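Local coordinates for putative uncharacterized protein (Enterobacter cloacae, PDB 4HFK) that probably serves as an immunity protein that protects the bacterium against the amidase effector of a type VI secretion system, at residues Q13-W18 with E56-V61; V63-Q68 with A87-I92. All coordinates share one frame; numbering follows the deposited sequence.

How the contacts relate
Helix 52-66 runs through both contacts of this all-helical protein. Its middle meets helix 11-27 in contact 1, which is buried about 6 Å from the centre of the chain; in contact 2 its C-terminal part, through Leu65, meets the loop after helix 79-87, further out and only partly buried. Contact 1 sets two aromatic rings against an alanine methyl, whereas contact 2 is a leucine resting on the hydroxyl of a turn-forming serine. No hydrogen bond crosses either pair of segments. The contact centres lie about 10 Å apart and the two touch directly, with Val61 of contact 1 packing on Ala91 and Ile92 of contact 2.

Contact 1: Q13-W18 with E56-V61; sequences QIFENW and EKADEV
Phe15 and Trp18 reach from helix 11-27 to Ala58 on helix 52-66, forming an aromatic helix-helix contact in the core of the all-helical immunity-protein fold. Phe15 CZ and Ala58 CB lie 3.8 Å apart, and Trp18 CZ3 comes equally close to the same methyl, again 3.8 Å from Ala58 CB. The far ends of both rings thus converge on one carbon. Their planes are tilted by only about 20° from each other, and the rings are layered with an offset but lie too far apart to be called a stack. At the Trp18 edge, near the ring plane, CH2 reaches to 4.5 Å from the backbone N of Asp59, a peripheral packing contact.

The two aromatic residues are three positions apart and so share a face of their helix. Each has CG anti to the backbone N (chi1 -178° in Trp18), which extends the ring across to the other helix although the first side-chain bond does not point there. These long side chains span the gap between the axes of segments 13-18 and 56-61, which approach to 11.8 Å and cross at -48°; the small Ala58, directed toward them, leaves room for both rings.

Phe55, one turn before Asp59, packs edge-to-face with both Phe15 and Trp18, while Ala41 and Trp44 of helix 31-47 also touch the indole. Trp18 additionally packs on an apolar side chain of a different protein in the assembly, and Glu56 forms a salt bridge with a basic side chain of that protein, so this part of the core borders a protein-protein interface. Beside the apolar contact, a salt bridge ties the same two helices together, running from Asp59 OD1 to Arg22 NE.

Contact 2: V63-Q68 with A87-I92; sequences VSLLKQ and ANSDAI
Ser89 OG, the atom against which Leu65 packs, is gripped by two backbone groups. It donates its proton to Ile86 O, at the end of helix 79-87, and accepts from Ile92 N at 3.3 Å with an N-H...OG angle of 146°. The second bond, to the amide three residues on, makes an ST motif that begins the turn following this helix. Ile92 N also forms a weak bond to Ser89 O, at 3.2 Å, so the backbone and side chain of one serine both draw on the same amide. With chi1 at 71°, the hydroxyl sits between its own backbone N and carbonyl carbon, from where it can serve both Ile86 and Ile92.

Across the contact, Leu65 near the end of helix 52-66 touches this turn through a single branch. Its CD1 lies 3.4 Å from Ser89 OG and 4.0 Å from Ser89 CB, and a further approach of 4.1 Å to Ala91 CB brings the methyl over two residues of the loop. The leucine chain is extended at its second torsion, chi2 -177°, which carries CD1 outward from the helix to the serine. A buried hydroxyl is therefore covered by a methyl while its hydrogen bonds are made within its own part of the chain.

Around this pair, Ile86 packs against Leu65 from helix 79-87, and Leu3 and Pro4 of the second subunit cover Leu65 and Ser89 respectively, placing the contact at a subunit interface. Lys82 NZ bonds to both Leu66 O and Gln68 O, and Gln68 N reaches back to Leu65 O at 2.9 Å.

Contact 1: Q13-W18 with E56-V61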
ATOM      1  N   GLN B  13       9.860  -8.392   0.041  1.00  7.88           N
ATOM      2  CA  GLN B  13       8.914  -7.350   0.435  1.00  8.69           C
ATOM      3  C   GLN B  13       9.261  -6.010  -0.199  1.00  8.61           C
ATOM      4  O   GLN B  13       8.371  -5.227  -0.538  1.00  8.82           O
ATOM      5  CB  GLN B  13       8.890  -7.205   1.961  1.00  5.94           C
ATOM      6  CG  GLN B  13       8.303  -8.417   2.676  1.00  8.72           C
ATOM      7  CD  GLN B  13       8.696  -8.467   4.143  1.00 11.09           C
ATOM      8  OE1 GLN B  13       9.541  -7.677   4.606  1.00  6.95           O
ATOM      9  NE2 GLN B  13       8.092  -9.390   4.883  1.00  8.21           N
ATOM     10  N   ILE B  14      10.557  -5.743  -0.336  1.00  7.50           N
ATOM     11  CA  ILE B  14      11.006  -4.503  -0.971  1.00  9.22           C
ATOM     12  C   ILE B  14      10.495  -4.437  -2.418  1.00  8.23           C
ATOM     13  O   ILE B  14       9.970  -3.410  -2.859  1.00  6.48           O
ATOM     14  CB  ILE B  14      12.540  -4.359  -0.895  1.00  7.13           C
ATOM     15  CG1 ILE B  14      12.958  -3.976   0.533  1.00  5.17           C
ATOM     16  CG2 ILE B  14      13.043  -3.282  -1.868  1.00  7.40           C
ATOM     17  CD1 ILE B  14      14.437  -4.160   0.807  1.00  9.72           C
ATOM     18  N   PHE B  15      10.604  -5.545  -3.146  1.00  7.64           N
ATOM     19  CA  PHE B  15      10.096  -5.599  -4.510  1.00  6.68           C
ATOM     20  C   PHE B  15       8.561  -5.516  -4.554  1.00  6.40           C
ATOM     21  O   PHE B  15       7.985  -4.777  -5.369  1.00  7.02           O
ATOM     22  CB  PHE B  15      10.597  -6.859  -5.227  1.00  8.55           C
ATOM     23  CG  PHE B  15      10.359  -6.834  -6.712  1.00 11.30           C
ATOM     24  CD1 PHE B  15      11.134  -6.021  -7.536  1.00  8.02           C
ATOM     25  CD2 PHE B  15       9.365  -7.609  -7.283  1.00  9.42           C
ATOM     26  CE1 PHE B  15      10.924  -5.983  -8.902  1.00 11.13           C
ATOM     27  CE2 PHE B  15       9.144  -7.576  -8.660  1.00 11.88           C
ATOM     28  CZ  PHE B  15       9.924  -6.766  -9.471  1.00  8.98           C
ATOM     29  N   GLU B  16       7.893  -6.265  -3.680  1.00  5.78           N
ATOM     30  CA  GLU B  16       6.429  -6.185  -3.579  1.00  9.05           C
ATOM     31  C   GLU B  16       5.943  -4.756  -3.329  1.00  7.55           C
ATOM     32  O   GLU B  16       4.983  -4.301  -3.945  1.00  8.18           O
ATOM     33  CB  GLU B  16       5.918  -7.102  -2.458  1.00  7.89           C
ATOM     34  CG  GLU B  16       6.024  -8.592  -2.795  1.00  9.78           C
ATOM     35  CD  GLU B  16       5.969  -9.486  -1.557  1.00 14.16           C
ATOM     36  OE1 GLU B  16       5.794  -8.958  -0.427  1.00 12.86           O
ATOM     37  OE2 GLU B  16       6.111 -10.717  -1.720  1.00 17.40           O
ATOM     38  N   ASN B  17       6.597  -4.066  -2.408  1.00  5.38           N
ATOM     39  CA  ASN B  17       6.225  -2.701  -2.075  1.00  7.78           C
ATOM     40  C   ASN B  17       6.498  -1.744  -3.232  1.00  8.69           C
ATOM     41  O   ASN B  17       5.705  -0.833  -3.481  1.00 10.38           O
ATOM     42  CB  ASN B  17       6.915  -2.264  -0.773  1.00  7.30           C
ATOM     43  CG  ASN B  17       6.450  -3.095   0.423  1.00 12.58           C
ATOM     44  OD1 ASN B  17       5.410  -3.755   0.348  1.00 10.27           O
ATOM     45  ND2 ASN B  17       7.219  -3.079   1.517  1.00  8.61           N
ATOM     46  N   TRP B  18       7.596  -1.959  -3.956  1.00  5.50           N
ATOM     47  CA  TRP B  18       7.811  -1.220  -5.195  1.00  6.82           C
ATOM     48  C   TRP B  18       6.617  -1.401  -6.131  1.00  6.66           C
ATOM     49  O   TRP B  18       6.042  -0.418  -6.624  1.00  6.19           O
ATOM     50  CB  TRP B  18       9.103  -1.644  -5.907  1.00  5.34           C
ATOM     51  CG  TRP B  18       9.347  -0.833  -7.180  1.00  5.72           C
ATOM     52  CD1 TRP B  18       9.973   0.386  -7.275  1.00  6.63           C
ATOM     53  CD2 TRP B  18       8.938  -1.178  -8.517  1.00  7.13           C
ATOM     54  NE1 TRP B  18       9.993   0.808  -8.594  1.00  7.09           N
ATOM     55  CE2 TRP B  18       9.369  -0.132  -9.371  1.00  8.60           C
ATOM     56  CE3 TRP B  18       8.278  -2.276  -9.077  1.00  5.47           C
ATOM     57  CZ2 TRP B  18       9.137  -0.150 -10.755  1.00  5.34           C
ATOM     58  CZ3 TRP B  18       8.058  -2.297 -10.450  1.00  9.08           C
ATOM     59  CH2 TRP B  18       8.489  -1.235 -11.272  1.00  9.78           C
ATOM     60  N   GLU B  56      11.464  -3.246 -15.094  1.00 12.98           N
ATOM     61  CA  GLU B  56      10.923  -2.946 -16.421  1.00 15.44           C
ATOM     62  C   GLU B  56       9.840  -3.952 -16.802  1.00 12.74           C
ATOM     63  O   GLU B  56       8.752  -3.568 -17.221  1.00 12.65           O
ATOM     64  CB  GLU B  56      12.039  -2.941 -17.478  1.00 17.24           C
ATOM     65  CG  GLU B  56      13.157  -1.930 -17.203  1.00 15.87           C
ATOM     66  CD  GLU B  56      14.329  -2.083 -18.151  1.00 23.92           C
ATOM     67  OE1 GLU B  56      14.199  -2.819 -19.157  1.00 18.37           O
ATOM     68  OE2 GLU B  56      15.385  -1.469 -17.886  1.00 21.21           O
ATOM     69  N   LYS B  57      10.136  -5.240 -16.652  1.00 10.06           N
ATOM     70  CA  LYS B  57       9.140  -6.275 -16.937  1.00 12.92           C
ATOM     71  C   LYS B  57       7.946  -6.197 -15.986  1.00 13.58           C
ATOM     72  O   LYS B  57       6.801  -6.359 -16.406  1.00 16.24           O
ATOM     73  CB  LYS B  57       9.775  -7.665 -16.863  1.00 13.30           C
ATOM     74  CG  LYS B  57      10.843  -7.903 -17.931  1.00 21.68           C
ATOM     75  CD  LYS B  57      11.325  -9.347 -17.906  1.00 29.16           C
ATOM     76  CE  LYS B  57      12.370  -9.602 -18.983  1.00 46.54           C
ATOM     77  NZ  LYS B  57      12.895 -10.996 -18.898  1.00 50.80           N
ATOM     78  N   ALA B  58       8.212  -5.940 -14.707  1.00 10.94           N
ATOM     79  CA  ALA B  58       7.148  -5.834 -13.711  1.00 10.03           C
ATOM     80  C   ALA B  58       6.162  -4.726 -14.060  1.00 12.09           C
ATOM     81  O   ALA B  58       4.957  -4.856 -13.836  1.00 12.86           O
ATOM     82  CB  ALA B  58       7.738  -5.604 -12.324  1.00  8.19           C
ATOM     83  N   ASP B  59       6.673  -3.626 -14.599  1.00 14.87           N
ATOM     84  CA  ASP B  59       5.818  -2.513 -14.981  1.00 14.52           C
ATOM     85  C   ASP B  59       4.844  -2.925 -16.085  1.00 15.13           C
ATOM     86  O   ASP B  59       3.699  -2.482 -16.105  1.00 19.69           O
ATOM     87  CB  ASP B  59       6.655  -1.315 -15.432  1.00 16.76           C
ATOM     88  CG  ASP B  59       5.871  -0.023 -15.390  1.00 22.81           C
ATOM     89  OD1 ASP B  59       5.471   0.393 -14.280  1.00 24.05           O
ATOM     90  OD2 ASP B  59       5.659   0.575 -16.462  1.00 32.39           O
ATOM     91  N   GLU B  60       5.300  -3.772 -17.005  1.00 13.98           N
ATOM     92  CA  GLU B  60       4.412  -4.314 -18.033  1.00 17.77           C
ATOM     93  C   GLU B  60       3.350  -5.219 -17.417  1.00 16.05           C
ATOM     94  O   GLU B  60       2.177  -5.168 -17.798  1.00 14.18           O
ATOM     95  CB  GLU B  60       5.207  -5.117 -19.066  1.00 17.36           C
ATOM     96  CG  GLU B  60       6.142  -4.278 -19.922  1.00 26.40           C
ATOM     97  N   VAL B  61       3.766  -6.063 -16.475  1.00 14.26           N
ATOM     98  CA  VAL B  61       2.829  -6.966 -15.817  1.00 16.16           C
ATOM     99  C   VAL B  61       1.776  -6.142 -15.084  1.00 12.21           C
ATOM    100  O   VAL B  61       0.580  -6.425 -15.167  1.00 12.01           O
ATOM    101  CB  VAL B  61       3.557  -7.934 -14.848  1.00 14.66           C
ATOM    102  CG1 VAL B  61       2.563  -8.711 -14.018  1.00 13.21           C
ATOM    103  CG2 VAL B  61       4.454  -8.887 -15.633  1.00 16.41           C
TER

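Contact 2: V63-Q68 with A87-I92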
ATOM      1  N   VAL B  63       0.668  -3.069 -15.774  1.00 10.88           N
ATOM      2  CA  VAL B  63      -0.280  -2.442 -16.695  1.00 10.87           C
ATOM      3  C   VAL B  63      -1.334  -3.454 -17.165  1.00 15.59           C
ATOM      4  O   VAL B  63      -2.522  -3.128 -17.267  1.00 12.76           O
ATOM      5  CB  VAL B  63       0.441  -1.780 -17.894  1.00 15.40           C
ATOM      6  CG1 VAL B  63      -0.561  -1.307 -18.934  1.00 17.56           C
ATOM      7  CG2 VAL B  63       1.285  -0.597 -17.412  1.00 17.45           C
ATOM      8  N   SER B  64      -0.894  -4.690 -17.407  1.00 12.35           N
ATOM      9  CA  SER B  64      -1.787  -5.752 -17.841  1.00 11.46           C
ATOM     10  C   SER B  64      -2.758  -6.191 -16.740  1.00 15.93           C
ATOM     11  O   SER B  64      -3.953  -6.359 -16.992  1.00 16.64           O
ATOM     12  CB  SER B  64      -0.976  -6.950 -18.338  1.00 15.97           C
ATOM     13  OG  SER B  64      -1.839  -7.992 -18.770  1.00 28.13           O
ATOM     14  N   LEU B  65      -2.252  -6.386 -15.524  1.00 10.55           N
ATOM     15  CA  LEU B  65      -3.100  -6.855 -14.426  1.00 14.17           C
ATOM     16  C   LEU B  65      -4.087  -5.786 -13.935  1.00 13.12           C
ATOM     17  O   LEU B  65      -5.198  -6.113 -13.509  1.00 12.30           O
ATOM     18  CB  LEU B  65      -2.254  -7.392 -13.263  1.00 10.46           C
ATOM     19  CG  LEU B  65      -1.578  -8.751 -13.479  1.00 17.80           C
ATOM     20  CD1 LEU B  65      -0.826  -9.199 -12.229  1.00 14.79           C
ATOM     21  CD2 LEU B  65      -2.590  -9.806 -13.871  1.00 21.58           C
ATOM     22  N   LEU B  66      -3.683  -4.516 -14.003  1.00 12.26           N
ATOM     23  CA  LEU B  66      -4.549  -3.407 -13.588  1.00 13.10           C
ATOM     24  C   LEU B  66      -5.870  -3.386 -14.361  1.00 15.41           C
ATOM     25  O   LEU B  66      -6.876  -2.869 -13.868  1.00 15.12           O
ATOM     26  CB  LEU B  66      -3.832  -2.056 -13.723  1.00 14.02           C
ATOM     27  CG  LEU B  66      -2.946  -1.625 -12.549  1.00 12.49           C
ATOM     28  CD1 LEU B  66      -2.266  -0.297 -12.836  1.00 11.97           C
ATOM     29  CD2 LEU B  66      -3.750  -1.525 -11.255  1.00 10.95           C
ATOM     30  N   LYS B  67      -5.870  -3.973 -15.556  1.00 13.95           N
ATOM     31  CA  LYS B  67      -7.078  -4.030 -16.375  1.00 18.70           C
ATOM     32  C   LYS B  67      -8.157  -4.948 -15.787  1.00 21.26           C
ATOM     33  O   LYS B  67      -9.337  -4.828 -16.126  1.00 22.39           O
ATOM     34  CB  LYS B  67      -6.728  -4.468 -17.800  1.00 15.79           C
ATOM     35  CG  LYS B  67      -5.834  -3.472 -18.536  1.00 20.25           C
ATOM     36  CD  LYS B  67      -5.386  -4.026 -19.883  1.00 27.67           C
ATOM     37  CE  LYS B  67      -4.580  -2.980 -20.656  1.00 29.98           C
ATOM     38  NZ  LYS B  67      -4.114  -3.501 -21.978  1.00 45.45           N
ATOM     39  N   GLN B  68      -7.752  -5.874 -14.925  1.00 18.69           N
ATOM     40  CA  GLN B  68      -8.714  -6.763 -14.280  1.00 24.45           C
ATOM     41  C   GLN B  68      -9.665  -5.933 -13.423  1.00 25.96           C
ATOM     42  O   GLN B  68      -9.233  -5.017 -12.714  1.00 21.94           O
ATOM     43  CB  GLN B  68      -7.994  -7.788 -13.406  1.00 27.98           C
ATOM     44  CG  GLN B  68      -7.390  -8.952 -14.167  1.00 32.93           C
ATOM     45  CD  GLN B  68      -7.738 -10.275 -13.518  1.00 41.34           C
ATOM     46  OE1 GLN B  68      -7.636 -10.425 -12.300  1.00 43.12           O
ATOM     47  NE2 GLN B  68      -8.180 -11.236 -14.323  1.00 49.77           N
ATOM     48  N   ALA B  87       0.850  -7.016  -6.490  1.00  7.69           N
ATOM     49  CA  ALA B  87       2.195  -7.138  -5.918  1.00  8.38           C
ATOM     50  C   ALA B  87       2.512  -8.576  -5.503  1.00  7.46           C
ATOM     51  O   ALA B  87       3.665  -9.021  -5.556  1.00  9.23           O
ATOM     52  CB  ALA B  87       2.348  -6.200  -4.732  1.00  7.12           C
ATOM     53  N   ASN B  88       1.480  -9.296  -5.084  1.00  7.84           N
ATOM     54  CA  ASN B  88       1.637 -10.659  -4.589  1.00  9.65           C
ATOM     55  C   ASN B  88       1.160 -11.729  -5.563  1.00 11.34           C
ATOM     56  O   ASN B  88       0.926 -12.878  -5.163  1.00 10.17           O
ATOM     57  CB  ASN B  88       0.902 -10.806  -3.255  1.00  7.01           C
ATOM     58  CG  ASN B  88       1.566 -10.007  -2.158  1.00 13.36           C
ATOM     59  OD1 ASN B  88       2.516 -10.476  -1.533  1.00 15.22           O
ATOM     60  ND2 ASN B  88       1.098  -8.772  -1.944  1.00  9.37           N
ATOM     61  N   SER B  89       1.028 -11.364  -6.836  1.00  7.51           N
ATOM     62  CA  SER B  89       0.512 -12.296  -7.831  1.00  8.95           C
ATOM     63  C   SER B  89       1.592 -13.232  -8.364  1.00 11.60           C
ATOM     64  O   SER B  89       2.791 -12.919  -8.299  1.00  8.28           O
ATOM     65  CB  SER B  89      -0.116 -11.535  -9.003  1.00  9.72           C
ATOM     66  OG  SER B  89       0.891 -10.904  -9.780  1.00 10.34           O
ATOM     67  N   ASP B  90       1.150 -14.369  -8.902  1.00  8.32           N
ATOM     68  CA  ASP B  90       2.034 -15.316  -9.575  1.00 12.91           C
ATOM     69  C   ASP B  90       2.735 -14.666 -10.774  1.00 11.04           C
ATOM     70  O   ASP B  90       3.891 -14.972 -11.071  1.00  9.80           O
ATOM     71  CB  ASP B  90       1.242 -16.548 -10.045  1.00 13.85           C
ATOM     72  CG  ASP B  90       0.883 -17.500  -8.905  1.00 19.16           C
ATOM     73  OD1 ASP B  90       1.151 -17.184  -7.722  1.00 15.00           O
ATOM     74  OD2 ASP B  90       0.316 -18.582  -9.202  1.00 24.30           O
ATOM     75  N   ALA B  91       2.043 -13.763 -11.460  1.00  9.51           N
ATOM     76  CA  ALA B  91       2.640 -13.107 -12.623  1.00 12.98           C
ATOM     77  C   ALA B  91       3.849 -12.240 -12.258  1.00 10.24           C
ATOM     78  O   ALA B  91       4.792 -12.108 -13.035  1.00 13.37           O
ATOM     79  CB  ALA B  91       1.591 -12.294 -13.382  1.00 12.42           C
ATOM     80  N   ILE B  92       3.823 -11.643 -11.074  1.00 10.11           N
ATOM     81  CA  ILE B  92       4.931 -10.804 -10.628  1.00  8.29           C
ATOM     82  C   ILE B  92       6.045 -11.662 -10.009  1.00 11.36           C
ATOM     83  O   ILE B  92       7.224 -11.287 -10.038  1.00  9.98           O
ATOM     84  CB  ILE B  92       4.419  -9.742  -9.618  1.00  8.32           C
ATOM     85  CG1 ILE B  92       3.700  -8.600 -10.365  1.00 10.72           C
ATOM     86  CG2 ILE B  92       5.555  -9.191  -8.751  1.00  7.66           C
ATOM     87  CD1 ILE B  92       4.661  -7.629 -11.083  1.00  6.54           C
TER